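Local structure of L-lysine 6-oxidase (3WEU) at residues A[94-99]-A[502-507]; A[340-345]-A[411-416]; A[588-593]-A[642-647]. The protein oxidises the epsilon-amino group of L-lysine with a cysteine tryptophylquinone cofactor, releasing ammonium and the hydrogen peroxide that makes it antibacterial. All coordinates share one frame; numbering follows the deposited sequence.

Interaction 1. Residues A[94-99]-A[502-507]. With SO4 (sulfate ion), chain C.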
loop_
_atom_site.group_PDB
_atom_site.type_symbol
_atom_site.label_atom_id
_atom_site.label_comp_id
_atom_site.label_asym_id
_atom_site.label_seq_id
_atom_site.Cartn_x
_atom_site.Cartn_y
_atom_site.Cartn_z
ATOM N N ALA A 94 15.448 -6.697 17.469
ATOM C CA ALA A 94 15.354 -7.235 16.100
ATOM C C ALA A 94 15.701 -8.750 16.032
ATOM O O ALA A 94 15.336 -9.422 15.091
ATOM C CB ALA A 94 16.185 -6.439 15.114
ATOM N N ALA A 95 16.369 -9.236 17.036
ATOM C CA ALA A 95 16.790 -10.612 17.152
ATOM C C ALA A 95 15.848 -11.476 17.979
ATOM O O ALA A 95 16.032 -12.689 18.024
ATOM C CB ALA A 95 18.156 -10.619 17.796
ATOM N N TRP A 96 14.824 -10.876 18.618
ATOM C CA TRP A 96 13.942 -11.635 19.461
ATOM C C TRP A 96 12.692 -12.136 18.734
ATOM O O TRP A 96 12.499 -11.980 17.506
ATOM C CB TRP A 96 13.618 -10.851 20.756
ATOM C CG TRP A 96 13.193 -11.782 21.963
ATOM C CD1 TRP A 96 12.021 -11.754 22.649
ATOM C CD2 TRP A 96 13.954 -12.853 22.520
ATOM N NE1 TRP A 96 12.002 -12.691 23.606
ATOM C CE2 TRP A 96 13.171 -13.418 23.535
ATOM C CE3 TRP A 96 15.215 -13.417 22.226
ATOM C CZ2 TRP A 96 13.597 -14.495 24.287
ATOM C CZ3 TRP A 96 15.632 -14.511 22.945
ATOM C CH2 TRP A 96 14.840 -15.024 23.994
ATOM N N TYR A 97 11.843 -12.768 19.520
ATOM C CA TYR A 97 10.544 -13.226 19.048
ATOM C C TYR A 97 9.558 -12.101 18.827
ATOM O O TYR A 97 9.597 -11.079 19.497
ATOM C CB TYR A 97 9.929 -14.157 20.087
ATOM C CG TYR A 97 10.711 -15.403 20.337
ATOM C CD1 TYR A 97 10.554 -16.511 19.473
ATOM C CD2 TYR A 97 11.514 -15.546 21.426
ATOM C CE1 TYR A 97 11.229 -17.692 19.681
ATOM C CE2 TYR A 97 12.207 -16.756 21.632
ATOM C CZ TYR A 97 12.037 -17.801 20.723
ATOM O OH TYR A 97 12.607 -18.960 20.861
ATOM N N GLU A 98 8.632 -12.324 17.921
ATOM C CA GLU A 98 7.490 -11.453 17.748
ATOM C C GLU A 98 6.680 -11.427 19.088
ATOM O O GLU A 98 6.570 -12.468 19.759
ATOM C CB GLU A 98 6.610 -12.000 16.606
ATOM C CG GLU A 98 7.162 -11.730 15.210
ATOM C CD GLU A 98 6.148 -12.002 14.089
ATOM O OE1 GLU A 98 5.017 -12.505 14.342
ATOM O OE2 GLU A 98 6.493 -11.672 12.924
ATOM N N PHE A 99 6.123 -10.268 19.450
ATOM C CA PHE A 99 5.331 -10.200 20.650
ATOM C C PHE A 99 3.920 -10.764 20.406
ATOM O O PHE A 99 3.183 -10.340 19.532
ATOM C CB PHE A 99 5.249 -8.771 21.225
ATOM C CG PHE A 99 4.580 -8.753 22.595
ATOM C CD1 PHE A 99 5.258 -9.215 23.713
ATOM C CD2 PHE A 99 3.265 -8.349 22.716
ATOM C CE1 PHE A 99 4.657 -9.250 24.941
ATOM C CE2 PHE A 99 2.661 -8.411 23.959
ATOM C CZ PHE A 99 3.359 -8.829 25.050
ATOM N N THR A 502 14.694 -5.199 27.508
ATOM C CA THR A 502 13.845 -4.460 26.559
ATOM C C THR A 502 13.546 -5.214 25.271
ATOM O O THR A 502 12.804 -4.758 24.420
ATOM C CB THR A 502 14.433 -3.075 26.214
ATOM O OG1 THR A 502 15.749 -3.201 25.636
ATOM C CG2 THR A 502 14.462 -2.175 27.532
ATOM N N LYS A 503 14.111 -6.391 25.081
ATOM C CA LYS A 503 14.043 -6.970 23.748
ATOM C C LYS A 503 12.666 -7.398 23.329
ATOM O O LYS A 503 12.379 -7.470 22.116
ATOM C CB LYS A 503 14.991 -8.163 23.637
ATOM C CG LYS A 503 14.630 -9.317 24.511
ATOM C CD LYS A 503 15.782 -10.291 24.634
ATOM C CE LYS A 503 15.488 -11.391 25.661
ATOM N NZ LYS A 503 16.521 -12.496 25.634
ATOM N N ARG A 504 11.822 -7.716 24.284
ATOM C CA ARG A 504 10.474 -8.192 23.974
ATOM C C ARG A 504 9.524 -7.117 23.476
ATOM O O ARG A 504 8.481 -7.408 22.871
ATOM C CB ARG A 504 9.869 -8.856 25.217
ATOM C CG ARG A 504 10.518 -10.195 25.490
ATOM C CD ARG A 504 10.027 -10.706 26.816
ATOM N NE ARG A 504 10.524 -12.053 27.128
ATOM C CZ ARG A 504 11.740 -12.302 27.579
ATOM N NH1 ARG A 504 12.622 -11.287 27.735
ATOM N NH2 ARG A 504 12.099 -13.558 27.833
ATOM N N MET A 505 9.870 -5.851 23.726
ATOM C CA MET A 505 8.990 -4.737 23.442
ATOM C C MET A 505 8.903 -4.526 21.935
ATOM O O MET A 505 9.683 -5.108 21.163
ATOM C CB MET A 505 9.492 -3.441 24.098
ATOM C CG MET A 505 9.898 -3.538 25.557
ATOM S SD MET A 505 8.710 -4.415 26.595
ATOM C CE MET A 505 7.519 -3.108 26.780
ATOM N N ALA A 506 7.965 -3.679 21.511
ATOM C CA ALA A 506 7.808 -3.465 20.084
ATOM C C ALA A 506 9.065 -2.884 19.474
ATOM O O ALA A 506 9.827 -2.117 20.088
ATOM C CB ALA A 506 6.619 -2.575 19.771
ATOM N N CYS A 507 9.273 -3.282 18.233
ATOM C CA CYS A 507 10.411 -2.846 17.416
ATOM C C CYS A 507 9.900 -2.248 16.132
ATOM O O CYS A 507 9.506 -2.998 15.188
ATOM C CB CYS A 507 11.291 -4.048 17.143
ATOM S SG CYS A 507 12.830 -3.529 16.351
HETATM S S SO4 C . 6.381 -7.898 16.434
HETATM O O1 SO4 C . 5.653 -9.069 15.820
HETATM O O2 SO4 C . 7.727 -7.892 15.720
HETATM O O3 SO4 C . 5.674 -6.609 16.100
HETATM O O4 SO4 C . 6.479 -7.949 17.960
HETATM O O HOH W 1 8.642 -10.044 22.072
#
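Lys503 covers one face of the Trp96 indole, and Tyr97 CD2 lies on the opposite face, toward the rim. Lys503 NZ stands 3.5 Å from the centroid of the Trp96 six-membered ring, 15° off the normal, a cation-pi contact; Lys503 CE adds a CH-pi contact at 3.7 Å. The extended lysine chain runs from the pyrrole to the benzene part. Arg504 lies beside Trp96, its CG 3.5 Å from Trp96 NE1; that nitrogen stands over one face of the guanidinium, the planes 56° apart, but has its polar partner in Tyr114. A water at the edge of the Phe99 ring donates to Tyr97 O (2.9 Å) and Arg504 O (2.8 Å). A sulfate, probably from the crystallisation liquor, accepts from Phe99 N through O4 (2.8 Å). No direct hydrogen bond joins 94-99 to 502-507, though Arg122 reaches Lys503 O and Met505 O. A loop after strand 80-91 thus packs on the type I turn Thr502 to Met505, joining the N-terminal and C-terminal family regions. Glu489 makes salt bridges to both Lys503 and Arg504; Asp500 pairs with Lys503 and Asp488 with Arg504. These carboxylates probably balance the two buried charges, and the indole face under the ammonium probably adds to its stabilisation.

Interaction 2. Residues A[340-345]-A[411-416]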
loop_
_atom_site.group_PDB
_atom_site.type_symbol
_atom_site.label_atom_id
_atom_site.label_comp_id
_atom_site.label_asym_id
_atom_site.label_seq_id
_atom_site.Cartn_x
_atom_site.Cartn_y
_atom_site.Cartn_z
ATOM N N MET A 340 -14.407 -3.624 53.759
ATOM C CA MET A 340 -14.521 -4.889 53.062
ATOM C C MET A 340 -15.249 -4.718 51.693
ATOM O O MET A 340 -14.907 -5.391 50.708
ATOM C CB MET A 340 -15.305 -5.876 53.893
ATOM C CG MET A 340 -14.599 -6.423 55.085
ATOM S SD MET A 340 -13.225 -7.481 54.659
ATOM C CE MET A 340 -13.934 -8.528 53.501
ATOM N N LYS A 341 -16.257 -3.865 51.669
ATOM C CA LYS A 341 -16.970 -3.587 50.434
ATOM C C LYS A 341 -15.972 -2.982 49.429
ATOM O O LYS A 341 -15.969 -3.392 48.293
ATOM C CB LYS A 341 -18.103 -2.664 50.629
ATOM C CG LYS A 341 -19.070 -2.665 49.441
ATOM C CD LYS A 341 -20.182 -1.674 49.708
ATOM C CE LYS A 341 -21.593 -2.125 49.323
ATOM N NZ LYS A 341 -21.551 -3.073 48.201
ATOM N N TYR A 342 -15.145 -2.023 49.856
ATOM C CA TYR A 342 -14.137 -1.358 49.020
ATOM C C TYR A 342 -13.175 -2.417 48.457
ATOM O O TYR A 342 -12.948 -2.520 47.269
ATOM C CB TYR A 342 -13.397 -0.311 49.898
ATOM C CG TYR A 342 -12.325 0.525 49.264
ATOM C CD1 TYR A 342 -11.148 -0.035 48.780
ATOM C CD2 TYR A 342 -12.470 1.915 49.172
ATOM C CE1 TYR A 342 -10.140 0.760 48.197
ATOM C CE2 TYR A 342 -11.487 2.688 48.563
ATOM C CZ TYR A 342 -10.321 2.116 48.102
ATOM O OH TYR A 342 -9.365 2.904 47.492
ATOM N N TYR A 343 -12.661 -3.274 49.333
ATOM C CA TYR A 343 -11.762 -4.321 48.948
ATOM C C TYR A 343 -12.375 -5.363 48.005
ATOM O O TYR A 343 -11.736 -5.818 47.064
ATOM C CB TYR A 343 -11.289 -5.074 50.220
ATOM C CG TYR A 343 -10.506 -6.320 49.912
ATOM C CD1 TYR A 343 -9.198 -6.264 49.523
ATOM C CD2 TYR A 343 -11.079 -7.578 50.019
ATOM C CE1 TYR A 343 -8.455 -7.438 49.256
ATOM C CE2 TYR A 343 -10.368 -8.737 49.761
ATOM C CZ TYR A 343 -9.037 -8.661 49.373
ATOM O OH TYR A 343 -8.318 -9.808 49.048
ATOM N N ASN A 344 -13.623 -5.697 48.267
ATOM C CA ASN A 344 -14.281 -6.748 47.479
ATOM C C ASN A 344 -14.616 -6.278 46.075
ATOM O O ASN A 344 -14.973 -7.087 45.239
ATOM C CB ASN A 344 -15.500 -7.276 48.181
ATOM C CG ASN A 344 -15.155 -8.224 49.310
ATOM O OD1 ASN A 344 -14.207 -8.996 49.211
ATOM N ND2 ASN A 344 -16.077 -8.336 50.247
ATOM N N TYR A 345 -14.447 -4.971 45.793
ATOM C CA TYR A 345 -14.548 -4.498 44.421
ATOM C C TYR A 345 -13.276 -4.618 43.618
ATOM O O TYR A 345 -13.286 -4.343 42.375
ATOM C CB TYR A 345 -15.022 -3.048 44.428
ATOM C CG TYR A 345 -16.517 -2.829 44.628
ATOM C CD1 TYR A 345 -17.485 -3.585 43.906
ATOM C CD2 TYR A 345 -16.987 -1.849 45.491
ATOM C CE1 TYR A 345 -18.876 -3.314 44.049
ATOM C CE2 TYR A 345 -18.364 -1.595 45.646
ATOM C CZ TYR A 345 -19.273 -2.292 44.897
ATOM O OH TYR A 345 -20.554 -2.030 45.013
ATOM N N PHE A 411 -2.727 -8.181 48.859
ATOM C CA PHE A 411 -2.636 -8.728 50.207
ATOM C C PHE A 411 -2.744 -7.591 51.268
ATOM O O PHE A 411 -3.497 -7.642 52.230
ATOM C CB PHE A 411 -1.317 -9.464 50.410
ATOM C CG PHE A 411 -1.069 -9.774 51.834
ATOM C CD1 PHE A 411 -1.897 -10.667 52.476
ATOM C CD2 PHE A 411 -0.146 -9.067 52.553
ATOM C CE1 PHE A 411 -1.746 -10.934 53.826
ATOM C CE2 PHE A 411 0.020 -9.320 53.892
ATOM C CZ PHE A 411 -0.792 -10.248 54.549
ATOM N N LEU A 412 -1.978 -6.546 51.055
ATOM C CA LEU A 412 -1.989 -5.433 51.958
ATOM C C LEU A 412 -3.317 -4.716 52.001
ATOM O O LEU A 412 -3.809 -4.336 53.075
ATOM C CB LEU A 412 -0.820 -4.502 51.648
ATOM C CG LEU A 412 0.600 -5.022 51.803
ATOM C CD1 LEU A 412 1.672 -4.152 51.180
ATOM C CD2 LEU A 412 0.945 -5.148 53.270
ATOM N N LEU A 413 -3.976 -4.588 50.858
ATOM C CA LEU A 413 -5.303 -4.046 50.827
ATOM C C LEU A 413 -6.312 -4.875 51.630
ATOM O O LEU A 413 -7.121 -4.336 52.369
ATOM C CB LEU A 413 -5.786 -3.783 49.350
ATOM C CG LEU A 413 -7.034 -2.900 49.252
ATOM C CD1 LEU A 413 -6.749 -1.447 49.654
ATOM C CD2 LEU A 413 -7.578 -2.942 47.822
ATOM N N GLY A 414 -6.184 -6.193 51.570
ATOM C CA GLY A 414 -7.021 -7.119 52.324
ATOM C C GLY A 414 -6.758 -7.017 53.832
ATOM O O GLY A 414 -7.688 -7.185 54.620
ATOM N N GLN A 415 -5.508 -6.763 54.239
ATOM C CA GLN A 415 -5.215 -6.539 55.632
ATOM C C GLN A 415 -5.900 -5.259 56.113
ATOM O O GLN A 415 -6.500 -5.215 57.199
ATOM C CB GLN A 415 -3.712 -6.479 55.864
ATOM C CG GLN A 415 -2.955 -7.778 55.619
ATOM C CD GLN A 415 -3.564 -8.943 56.349
ATOM O OE1 GLN A 415 -4.470 -9.638 55.822
ATOM N NE2 GLN A 415 -3.082 -9.196 57.556
ATOM N N TRP A 416 -5.837 -4.213 55.319
ATOM C CA TRP A 416 -6.587 -3.033 55.583
ATOM C C TRP A 416 -8.045 -3.308 55.738
ATOM O O TRP A 416 -8.660 -2.850 56.744
ATOM C CB TRP A 416 -6.304 -1.938 54.519
ATOM C CG TRP A 416 -7.200 -0.769 54.552
ATOM C CD1 TRP A 416 -7.069 0.374 55.320
ATOM C CD2 TRP A 416 -8.328 -0.539 53.711
ATOM N NE1 TRP A 416 -8.081 1.241 55.050
ATOM C CE2 TRP A 416 -8.889 0.699 54.083
ATOM C CE3 TRP A 416 -8.974 -1.299 52.751
ATOM C CZ2 TRP A 416 -9.992 1.218 53.455
ATOM C CZ3 TRP A 416 -10.123 -0.789 52.154
ATOM C CH2 TRP A 416 -10.597 0.452 52.485
#
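Tyr343 and Gly414 meet where the two helices pack most closely: Tyr343 CE1 lies 3.4 Å from Gly414 CA, which sits over one face of the phenol ring. Glycine suits this place because a bare CA lets the ring rest directly on the backbone, with Gly414 N 3.5 Å from the same CE1. A chi1 of 171° sets Tyr343 CG anti to the backbone N. Beside the ring, Leu413 CG is 4.0 Å from Tyr343 CD1. The second close point is aromatic. The edge of Trp416 meets the face of Tyr342 in a T-shaped pair, centroids 5.0 Å apart and planes at 71°, with Trp416 CZ3 3.6 Å from Tyr342 CD1. The Tyr342 hydroxyl is bonded to Phe321 O and Trp416 NE1 to Tyr328 O, so both large rings have their polar atoms satisfied. Contact is looser between Tyr342 CE1 and Leu413 CD1, at 4.3 Å. The tight Tyr343-Gly414 pair is on the partly exposed flank, the tyrosine hydroxyl bonded to Gln348, whereas Tyr342, Leu413 and Trp416 are buried, the last two touching Ile299 of helix 295-308. Segments 340-344 and 411-416, their axes 9.4 Å apart at 159°, thus show antiparallel helix-helix packing between helix 336-344 and helix 407-418.

Interaction 3. Residues A[588-593]-A[642-647]; sequences DVLTGE and FPFFTE
Leu590 and Glu647 join two beta strands at a crossing: 588-590 and 645-647 run 96° apart, 5.4 Å at closest approach, each paired in its own two-stranded antiparallel sheet, with 609-611 and 631-634 respectively. One direct hydrogen bond spans them, Glu647 N to Leu590 O at 2.8 Å, nearly straight. Water supplies the other polar links. One molecule accepts from Leu590 N and donates to Phe645 O (2.8 Å); another accepts from Gly592 N and donates to Glu647 OE1 (2.7 Å). That carboxylate also forms a salt bridge with Arg614, which accounts for a charged residue in a buried place. Apolar contacts flank the crossing. Leu590, a branched aliphatic chain, brings CD1 to 4.0 Å from Phe644 CE1. Val589 CG2 meets the Glu647 chain at about a right angle and touches both its CG and its OE2, 3.7 Å from each. Without a side chain, Gly592 brings its CA to 3.5 Å from Thr646 OG1. That hydroxyl oxygen, set between its own backbone N and carbonyl carbon (chi1 72°), donates to Glu647 O, the oxygen that also takes a CA-H...O contact from Gly592 CA at 3.5 Å.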
loop_
_atom_site.group_PDB
_atom_site.type_symbol
_atom_site.label_atom_id
_atom_site.label_comp_id
_atom_site.label_asym_id
_atom_site.label_seq_id
_atom_site.Cartn_x
_atom_site.Cartn_y
_atom_site.Cartn_z
ATOM N N ASP A 588 -7.056 11.084 27.172
ATOM C CA ASP A 588 -8.027 12.160 27.306
ATOM C C ASP A 588 -7.414 13.190 28.241
ATOM O O ASP A 588 -7.221 12.908 29.414
ATOM C CB ASP A 588 -9.317 11.619 27.855
ATOM C CG ASP A 588 -9.769 10.380 27.115
ATOM O OD1 ASP A 588 -9.442 9.254 27.527
ATOM O OD2 ASP A 588 -10.388 10.551 26.059
ATOM N N VAL A 589 -7.056 14.339 27.678
ATOM C CA VAL A 589 -6.259 15.364 28.376
ATOM C C VAL A 589 -6.823 16.739 28.163
ATOM O O VAL A 589 -7.601 16.965 27.204
ATOM C CB VAL A 589 -4.791 15.342 27.923
ATOM C CG1 VAL A 589 -4.128 14.036 28.278
ATOM C CG2 VAL A 589 -4.634 15.675 26.459
ATOM N N LEU A 590 -6.434 17.677 29.040
ATOM C CA LEU A 590 -6.950 19.058 28.993
ATOM C C LEU A 590 -6.009 19.936 28.214
ATOM O O LEU A 590 -4.761 19.852 28.393
ATOM C CB LEU A 590 -7.119 19.597 30.429
ATOM C CG LEU A 590 -8.044 18.817 31.368
ATOM C CD1 LEU A 590 -8.106 19.570 32.701
ATOM C CD2 LEU A 590 -9.429 18.775 30.729
ATOM N N THR A 591 -6.568 20.757 27.316
ATOM C CA THR A 591 -5.792 21.720 26.641
ATOM C C THR A 591 -5.293 22.746 27.625
ATOM O O THR A 591 -6.001 23.159 28.549
ATOM C CB THR A 591 -6.586 22.458 25.545
ATOM O OG1 THR A 591 -7.809 22.916 26.148
ATOM C CG2 THR A 591 -6.892 21.547 24.429
ATOM N N GLY A 592 -4.090 23.218 27.348
ATOM C CA GLY A 592 -3.323 24.072 28.261
ATOM C C GLY A 592 -2.882 25.488 27.807
ATOM O O GLY A 592 -2.250 26.205 28.579
ATOM N N GLU A 593 -3.076 25.854 26.532
ATOM C CA GLU A 593 -2.555 27.161 26.045
ATOM C C GLU A 593 -3.492 28.251 26.591
ATOM O O GLU A 593 -4.651 28.265 26.275
ATOM C CB GLU A 593 -2.534 27.160 24.514
ATOM C CG GLU A 593 -1.633 26.038 23.942
ATOM C CD GLU A 593 -0.162 26.190 24.203
ATOM O OE1 GLU A 593 0.267 27.325 24.597
ATOM O OE2 GLU A 593 0.569 25.182 24.050
ATOM N N PHE A 642 -3.963 20.757 45.186
ATOM C CA PHE A 642 -4.908 21.409 44.268
ATOM C C PHE A 642 -4.390 21.281 42.842
ATOM O O PHE A 642 -4.043 22.290 42.227
ATOM C CB PHE A 642 -5.071 22.907 44.715
ATOM C CG PHE A 642 -5.785 23.038 46.064
ATOM C CD1 PHE A 642 -7.179 22.933 46.144
ATOM C CD2 PHE A 642 -5.025 23.272 47.229
ATOM C CE1 PHE A 642 -7.815 23.081 47.382
ATOM C CE2 PHE A 642 -5.640 23.388 48.467
ATOM C CZ PHE A 642 -7.043 23.314 48.529
ATOM N N PRO A 643 -4.286 20.041 42.329
ATOM C CA PRO A 643 -3.617 19.854 41.060
ATOM C C PRO A 643 -4.429 20.372 39.913
ATOM O O PRO A 643 -5.649 20.415 39.972
ATOM C CB PRO A 643 -3.504 18.334 40.943
ATOM C CG PRO A 643 -4.623 17.817 41.778
ATOM C CD PRO A 643 -4.626 18.738 42.946
ATOM N N PHE A 644 -3.734 20.772 38.832
ATOM C CA PHE A 644 -4.425 21.135 37.616
ATOM C C PHE A 644 -3.535 20.727 36.463
ATOM O O PHE A 644 -2.577 21.450 36.128
ATOM C CB PHE A 644 -4.718 22.672 37.611
ATOM C CG PHE A 644 -5.336 23.170 36.311
ATOM C CD1 PHE A 644 -6.402 22.517 35.730
ATOM C CD2 PHE A 644 -4.889 24.352 35.722
ATOM C CE1 PHE A 644 -6.989 23.009 34.522
ATOM C CE2 PHE A 644 -5.473 24.831 34.531
ATOM C CZ PHE A 644 -6.489 24.176 33.957
ATOM N N PHE A 645 -3.765 19.530 35.886
ATOM C CA PHE A 645 -2.878 19.021 34.873
ATOM C C PHE A 645 -3.406 19.336 33.485
ATOM O O PHE A 645 -4.587 19.062 33.154
ATOM C CB PHE A 645 -2.789 17.496 34.954
ATOM C CG PHE A 645 -1.922 16.958 36.038
ATOM C CD1 PHE A 645 -2.365 16.822 37.331
ATOM C CD2 PHE A 645 -0.624 16.596 35.751
ATOM C CE1 PHE A 645 -1.518 16.295 38.322
ATOM C CE2 PHE A 645 0.204 16.058 36.712
ATOM C CZ PHE A 645 -0.257 15.875 37.985
ATOM N N THR A 646 -2.569 19.889 32.658
ATOM C CA THR A 646 -2.889 20.101 31.296
ATOM C C THR A 646 -1.722 19.722 30.404
ATOM O O THR A 646 -0.557 19.542 30.843
ATOM C CB THR A 646 -3.184 21.612 30.940
ATOM O OG1 THR A 646 -1.980 22.358 30.974
ATOM C CG2 THR A 646 -4.138 22.270 31.917
ATOM N N GLU A 647 -2.015 19.672 29.099
ATOM C CA GLU A 647 -0.963 19.618 28.086
ATOM C C GLU A 647 -0.067 20.844 28.258
ATOM O O GLU A 647 -0.547 21.960 28.529
ATOM C CB GLU A 647 -1.556 19.769 26.656
ATOM C CG GLU A 647 -2.185 18.484 26.153
ATOM C CD GLU A 647 -2.538 18.504 24.699
ATOM O OE1 GLU A 647 -2.874 19.585 24.208
ATOM O OE2 GLU A 647 -2.442 17.439 24.085
HETATM O O HOH W 2 -4.772 16.880 31.353
HETATM O O HOH W 3 -2.649 22.221 24.674
#

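From the N terminus, the chain leaves strand 80-91 and enters the loop holding 94-99, which waits some 400 residues for its partner 502-507. Interaction 1 thereby ties the N-terminal family region to the C-terminal one. Inside that long loop, interaction 2 closes a shorter one of 65 residues, from helix 336-344 to helix 407-418. Interaction 3 begins only after interaction 1 has closed; its 48-residue loop brings together two small antiparallel sheets. Thus one contact nests, the other follows in series, and none cross. The three sites are separate: nearest atoms are about 17 Å apart between interactions 2 and 3, and interaction 1 lies across the chain's centre from both.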